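Local atomic coordinates of ornithine aminotransferase (Plasmodium falciparum, PDB entry 3LG0), a protein that catalyses the pyridoxal-phosphate-dependent transfer of the delta-amino group of ornithine to 2-oxoglutarate, yielding glutamate semialdehyde and glutamate. Residues A[137-143]-A[193-199]; A[204-208]-A[378-384]. The contacts are given in a common frame with arbitrary orientation. Numbering follows the deposited sequence.

Contact 1: residues A[137-143]-A[193-199]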
loop_
_atom_site.group_PDB
_atom_site.type_symbol
_atom_site.label_atom_id
_atom_site.label_comp_id
_atom_site.label_asym_id
_atom_site.label_seq_id
_atom_site.Cartn_x
_atom_site.Cartn_y
_atom_site.Cartn_z
ATOM N N SER A 137 -12.344 -18.287 17.325
ATOM C CA SER A 137 -13.268 -19.057 16.504
ATOM C C SER A 137 -14.310 -18.210 15.776
ATOM O O SER A 137 -15.312 -18.737 15.290
ATOM C CB SER A 137 -13.962 -20.121 17.352
ATOM O OG SER A 137 -14.884 -19.525 18.248
ATOM N N ALA A 138 -14.081 -16.904 15.686
ATOM C CA ALA A 138 -14.979 -16.059 14.911
ATOM C C ALA A 138 -14.849 -16.432 13.438
ATOM O O ALA A 138 -13.745 -16.500 12.886
ATOM C CB ALA A 138 -14.673 -14.593 15.135
ATOM N N LYS A 139 -15.981 -16.693 12.807
ATOM C CA LYS A 139 -15.988 -17.121 11.423
ATOM C C LYS A 139 -16.542 -16.034 10.517
ATOM O O LYS A 139 -17.495 -15.351 10.874
ATOM C CB LYS A 139 -16.814 -18.402 11.271
ATOM C CG LYS A 139 -16.135 -19.637 11.807
ATOM C CD LYS A 139 -17.062 -20.843 11.760
ATOM C CE LYS A 139 -16.366 -22.082 12.313
ATOM N NZ LYS A 139 -15.838 -21.881 13.700
ATOM N N ILE A 140 -15.928 -15.875 9.352
ATOM C CA ILE A 140 -16.418 -14.942 8.346
ATOM C C ILE A 140 -16.893 -15.710 7.116
ATOM O O ILE A 140 -16.217 -16.610 6.611
ATOM C CB ILE A 140 -15.327 -13.935 7.899
ATOM C CG1 ILE A 140 -14.833 -13.098 9.075
ATOM C CG2 ILE A 140 -15.855 -13.037 6.763
ATOM C CD1 ILE A 140 -13.536 -12.334 8.769
ATOM N N ILE A 141 -18.060 -15.343 6.627
ATOM C CA ILE A 141 -18.580 -15.952 5.422
ATOM C C ILE A 141 -18.189 -15.113 4.204
ATOM O O ILE A 141 -18.360 -13.899 4.210
ATOM C CB ILE A 141 -20.115 -16.055 5.503
ATOM C CG1 ILE A 141 -20.517 -16.955 6.677
ATOM C CG2 ILE A 141 -20.692 -16.555 4.184
ATOM C CD1 ILE A 141 -21.980 -16.855 7.042
ATOM N N VAL A 142 -17.662 -15.762 3.172
ATOM C CA VAL A 142 -17.404 -15.088 1.908
ATOM C C VAL A 142 -17.987 -15.878 0.758
ATOM O O VAL A 142 -18.377 -17.033 0.921
ATOM C CB VAL A 142 -15.911 -14.921 1.666
ATOM C CG1 VAL A 142 -15.355 -13.861 2.598
ATOM C CG2 VAL A 142 -15.195 -16.257 1.865
ATOM N N CYS A 143 -18.053 -15.260 -0.411
ATOM C CA CYS A 143 -18.564 -15.975 -1.569
ATOM C C CYS A 143 -17.497 -16.751 -2.302
ATOM O O CYS A 143 -16.308 -16.449 -2.203
ATOM C CB CYS A 143 -19.303 -15.055 -2.505
ATOM S SG CYS A 143 -20.822 -14.547 -1.768
ATOM N N ASN A 193 -21.041 -18.829 15.622
ATOM C CA ASN A 193 -19.696 -18.269 15.601
ATOM C C ASN A 193 -19.406 -17.381 14.389
ATOM O O ASN A 193 -18.272 -16.971 14.165
ATOM C CB ASN A 193 -18.665 -19.384 15.687
ATOM C CG ASN A 193 -18.814 -20.205 16.939
ATOM O OD1 ASN A 193 -19.092 -19.671 18.011
ATOM N ND2 ASN A 193 -18.631 -21.513 16.815
ATOM N N VAL A 194 -20.434 -17.082 13.610
ATOM C CA VAL A 194 -20.276 -16.213 12.461
ATOM C C VAL A 194 -20.396 -14.766 12.910
ATOM O O VAL A 194 -21.345 -14.410 13.611
ATOM C CB VAL A 194 -21.327 -16.532 11.378
ATOM C CG1 VAL A 194 -21.282 -15.511 10.255
ATOM C CG2 VAL A 194 -21.112 -17.935 10.851
ATOM N N CYS A 195 -19.427 -13.938 12.522
ATOM C CA CYS A 195 -19.444 -12.523 12.900
ATOM C C CYS A 195 -19.810 -11.613 11.719
ATOM O O CYS A 195 -20.350 -10.513 11.904
ATOM C CB CYS A 195 -18.088 -12.109 13.490
ATOM S SG CYS A 195 -16.692 -12.362 12.331
ATOM N N ALA A 196 -19.512 -12.070 10.504
ATOM C CA ALA A 196 -19.735 -11.233 9.329
ATOM C C ALA A 196 -19.900 -12.006 8.030
ATOM O O ALA A 196 -19.415 -13.125 7.875
ATOM C CB ALA A 196 -18.610 -10.190 9.186
ATOM N N PHE A 197 -20.579 -11.362 7.094
ATOM C CA PHE A 197 -20.662 -11.806 5.715
ATOM C C PHE A 197 -20.071 -10.687 4.849
ATOM O O PHE A 197 -20.609 -9.574 4.800
ATOM C CB PHE A 197 -22.124 -12.051 5.335
ATOM C CG PHE A 197 -22.330 -12.449 3.898
ATOM C CD1 PHE A 197 -21.526 -13.404 3.306
ATOM C CD2 PHE A 197 -23.352 -11.887 3.154
ATOM C CE1 PHE A 197 -21.723 -13.776 1.985
ATOM C CE2 PHE A 197 -23.556 -12.255 1.833
ATOM C CZ PHE A 197 -22.741 -13.206 1.250
ATOM N N ILE A 198 -18.957 -10.980 4.183
ATOM C CA ILE A 198 -18.308 -9.982 3.324
ATOM C C ILE A 198 -18.544 -10.333 1.857
ATOM O O ILE A 198 -18.244 -11.439 1.415
ATOM C CB ILE A 198 -16.814 -9.841 3.644
ATOM C CG1 ILE A 198 -16.638 -9.581 5.144
ATOM C CG2 ILE A 198 -16.211 -8.720 2.820
ATOM C CD1 ILE A 198 -15.219 -9.542 5.646
ATOM N N VAL A 199 -19.124 -9.395 1.128
ATOM C CA VAL A 199 -19.642 -9.688 -0.198
ATOM C C VAL A 199 -19.586 -8.456 -1.105
ATOM O O VAL A 199 -19.701 -7.321 -0.634
ATOM C CB VAL A 199 -21.102 -10.179 -0.102
ATOM C CG1 VAL A 199 -21.979 -9.052 0.350
ATOM C CG2 VAL A 199 -21.589 -10.735 -1.432
#
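Two neighbouring parallel strands, 139-143 and 194-199, lie within the central sheet of the large domain. At the start of the ladder, backbone hydrogen bonds run from Lys139 N to Asn193 O (2.7 Å) and from Cys195 N to Lys139 O (2.9 Å). They resume with Ile141 N to Ala196 O (2.9 Å) and Ile198 N to Ile141 O (3.0 Å). Two residue steps, Lys139 to Ile141, thus match three, Val194 to Phe197: a beta bulge, with Cys195 near-helical in psi (-27°) absorbing the extra residue. This sheet, with helices packed on both faces, is the core of the fold-type I pyridoxal-phosphate enzymes. Branched aliphatic residues suit such buried strands. Ile140 CG2 meets Ile198 CD1 at 3.7 Å under Tyr120 of helix 112-129. On the other face, Ile141 CG2 lies 3.4 Å from Phe197 CD1, beneath Leu185 of helix 182-189. The Phe197 ring presents its edge to Cys143, a sulfur-aromatic contact with SG 5.0 Å from the ring centroid.

Contact 2: residues A[204-208]-A[378-384]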
loop_
_atom_site.group_PDB
_atom_site.type_symbol
_atom_site.label_atom_id
_atom_site.label_comp_id
_atom_site.label_asym_id
_atom_site.label_seq_id
_atom_site.Cartn_x
_atom_site.Cartn_y
_atom_site.Cartn_z
ATOM N N GLY A 204 -16.496 -9.067 -9.250
ATOM C CA GLY A 204 -15.579 -8.569 -10.258
ATOM C C GLY A 204 -14.692 -9.666 -10.808
ATOM O O GLY A 204 -14.783 -10.036 -11.984
ATOM N N GLU A 205 -13.833 -10.187 -9.943
ATOM C CA GLU A 205 -12.877 -11.218 -10.317
ATOM C C GLU A 205 -13.531 -12.475 -10.904
ATOM O O GLU A 205 -12.913 -13.185 -11.694
ATOM C CB GLU A 205 -11.978 -11.573 -9.124
ATOM C CG GLU A 205 -10.862 -12.575 -9.449
ATOM C CD GLU A 205 -9.872 -12.068 -10.504
ATOM O OE1 GLU A 205 -9.126 -12.902 -11.073
ATOM O OE2 GLU A 205 -9.839 -10.843 -10.766
ATOM N N ALA A 206 -14.778 -12.753 -10.530
ATOM C CA ALA A 206 -15.461 -13.932 -11.056
ATOM C C ALA A 206 -15.930 -13.711 -12.492
ATOM O O ALA A 206 -16.399 -14.638 -13.147
ATOM C CB ALA A 206 -16.636 -14.329 -10.172
ATOM N N GLY A 207 -15.811 -12.479 -12.972
ATOM C CA GLY A 207 -16.169 -12.169 -14.343
ATOM C C GLY A 207 -17.395 -11.297 -14.455
ATOM O O GLY A 207 -18.190 -11.449 -15.366
ATOM N N VAL A 208 -17.540 -10.364 -13.527
ATOM C CA VAL A 208 -18.692 -9.462 -13.516
ATOM C C VAL A 208 -20.019 -10.234 -13.410
ATOM O O VAL A 208 -20.824 -10.284 -14.351
ATOM C CB VAL A 208 -18.674 -8.497 -14.712
ATOM C CG1 VAL A 208 -19.831 -7.507 -14.618
ATOM C CG2 VAL A 208 -17.329 -7.764 -14.771
ATOM N N VAL A 378 -10.002 -11.637 -17.455
ATOM C CA VAL A 378 -9.940 -12.372 -16.204
ATOM C C VAL A 378 -10.208 -13.856 -16.471
ATOM O O VAL A 378 -11.077 -14.221 -17.271
ATOM C CB VAL A 378 -10.937 -11.824 -15.173
ATOM C CG1 VAL A 378 -12.366 -12.187 -15.555
ATOM C CG2 VAL A 378 -10.601 -12.357 -13.800
ATOM N N HIS A 379 -9.448 -14.716 -15.806
ATOM C CA HIS A 379 -9.566 -16.138 -16.052
ATOM C C HIS A 379 -9.467 -16.392 -17.550
ATOM O O HIS A 379 -8.866 -15.609 -18.287
ATOM C CB HIS A 379 -10.886 -16.669 -15.495
ATOM C CG HIS A 379 -11.077 -16.382 -14.037
ATOM N ND1 HIS A 379 -10.096 -16.626 -13.097
ATOM C CD2 HIS A 379 -12.130 -15.869 -13.356
ATOM C CE1 HIS A 379 -10.536 -16.276 -11.902
ATOM N NE2 HIS A 379 -11.768 -15.817 -12.031
ATOM N N ASP A 380 -10.070 -17.475 -18.009
ATOM C CA ASP A 380 -9.878 -17.888 -19.387
ATOM C C ASP A 380 -10.994 -17.399 -20.320
ATOM O O ASP A 380 -10.949 -17.637 -21.521
ATOM C CB ASP A 380 -9.803 -19.415 -19.440
ATOM C CG ASP A 380 -9.151 -20.012 -18.202
ATOM O OD1 ASP A 380 -8.181 -19.410 -17.694
ATOM O OD2 ASP A 380 -9.605 -21.084 -17.742
ATOM N N LYS A 381 -11.994 -16.718 -19.770
ATOM C CA LYS A 381 -13.255 -16.567 -20.479
ATOM C C LYS A 381 -13.729 -15.134 -20.679
ATOM O O LYS A 381 -14.331 -14.828 -21.694
ATOM C CB LYS A 381 -14.354 -17.336 -19.740
ATOM C CG LYS A 381 -13.941 -18.689 -19.199
ATOM C CD LYS A 381 -14.992 -19.236 -18.248
ATOM C CE LYS A 381 -14.454 -20.410 -17.447
ATOM N NZ LYS A 381 -15.272 -20.663 -16.225
ATOM N N THR A 382 -13.482 -14.269 -19.700
ATOM C CA THR A 382 -14.157 -12.980 -19.639
ATOM C C THR A 382 -13.245 -11.787 -19.911
ATOM O O THR A 382 -12.122 -11.737 -19.439
ATOM C CB THR A 382 -14.900 -12.796 -18.282
ATOM O OG1 THR A 382 -15.878 -13.831 -18.127
ATOM C CG2 THR A 382 -15.626 -11.476 -18.254
ATOM N N VAL A 383 -13.745 -10.841 -20.702
ATOM C CA VAL A 383 -13.032 -9.606 -21.003
ATOM C C VAL A 383 -13.744 -8.467 -20.281
ATOM O O VAL A 383 -14.966 -8.350 -20.329
ATOM C CB VAL A 383 -12.983 -9.338 -22.523
ATOM C CG1 VAL A 383 -12.499 -7.927 -22.816
ATOM C CG2 VAL A 383 -12.092 -10.356 -23.217
ATOM N N ARG A 384 -12.964 -7.638 -19.597
ATOM C CA ARG A 384 -13.468 -6.519 -18.809
ATOM C C ARG A 384 -13.787 -5.317 -19.716
ATOM O O ARG A 384 -13.015 -4.959 -20.608
ATOM C CB ARG A 384 -12.408 -6.157 -17.759
ATOM C CG ARG A 384 -12.777 -5.070 -16.768
ATOM C CD ARG A 384 -13.962 -5.464 -15.909
ATOM N NE ARG A 384 -13.711 -6.622 -15.044
ATOM C CZ ARG A 384 -13.299 -6.537 -13.783
ATOM N NH1 ARG A 384 -13.048 -5.357 -13.253
ATOM N NH2 ARG A 384 -13.120 -7.628 -13.059
#
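Val378 leads into a tight hairpin, its N hydrogen-bonded to Thr382 O (2.9 Å), and its side chain points at the turn 204-208. There Val378 CG1 rests 4.0 Å from Gly207 CA, while CG2 touches Glu205 OE1 at 3.1 Å. His379 follows with a positive phi (51°), which starts the reversal of the chain; its imidazole NE2 comes within 2.9 Å of Glu205 O, and its backbone N is hydrogen-bonded to Glu288 of the second subunit. Thr382 lays its methyl CG2 3.9 Å from Gly207 O. Only glycine fits well at Gly207: a CB would lie 3.1 Å from Thr382 OG1 and, at phi 111°, would press on the preceding carbonyl oxygen. Arg384 ends the segment, its long side chain curling back so that NE is 3.8 Å from Val208 CG2 and NH2 3.1 Å from Gly204 O. Within the turn, Gly204 O accepts a hydrogen bond from Gly207 N (2.8 Å). Here a loop of the large domain meets a hairpin of the C-terminal small domain beside the active site, where class III aminotransferases carry an arginine for a substrate carboxylate, a role consistent with the position of Arg384.

In the fold
The chain runs directly from one contact to the other: after strand 194-199 of contact 1 it passes through Glu200, whose carboxylate accepts a hydrogen bond from Gly204 N, into the turn of contact 2. The centres are 25 Å apart and the nearest atoms about 8 Å, so the two do not touch. Contact 1 belongs wholly to the sheet of the large domain, away from the annotated sites and untouched by the second subunit. Contact 2 joins that domain to the small-domain sheet and borders the dimer interface. The side chain of Arg384 is about 9 Å from that of Lys262, the predicted cofactor-bearing lysine, which carries no pyridoxal phosphate in this structure.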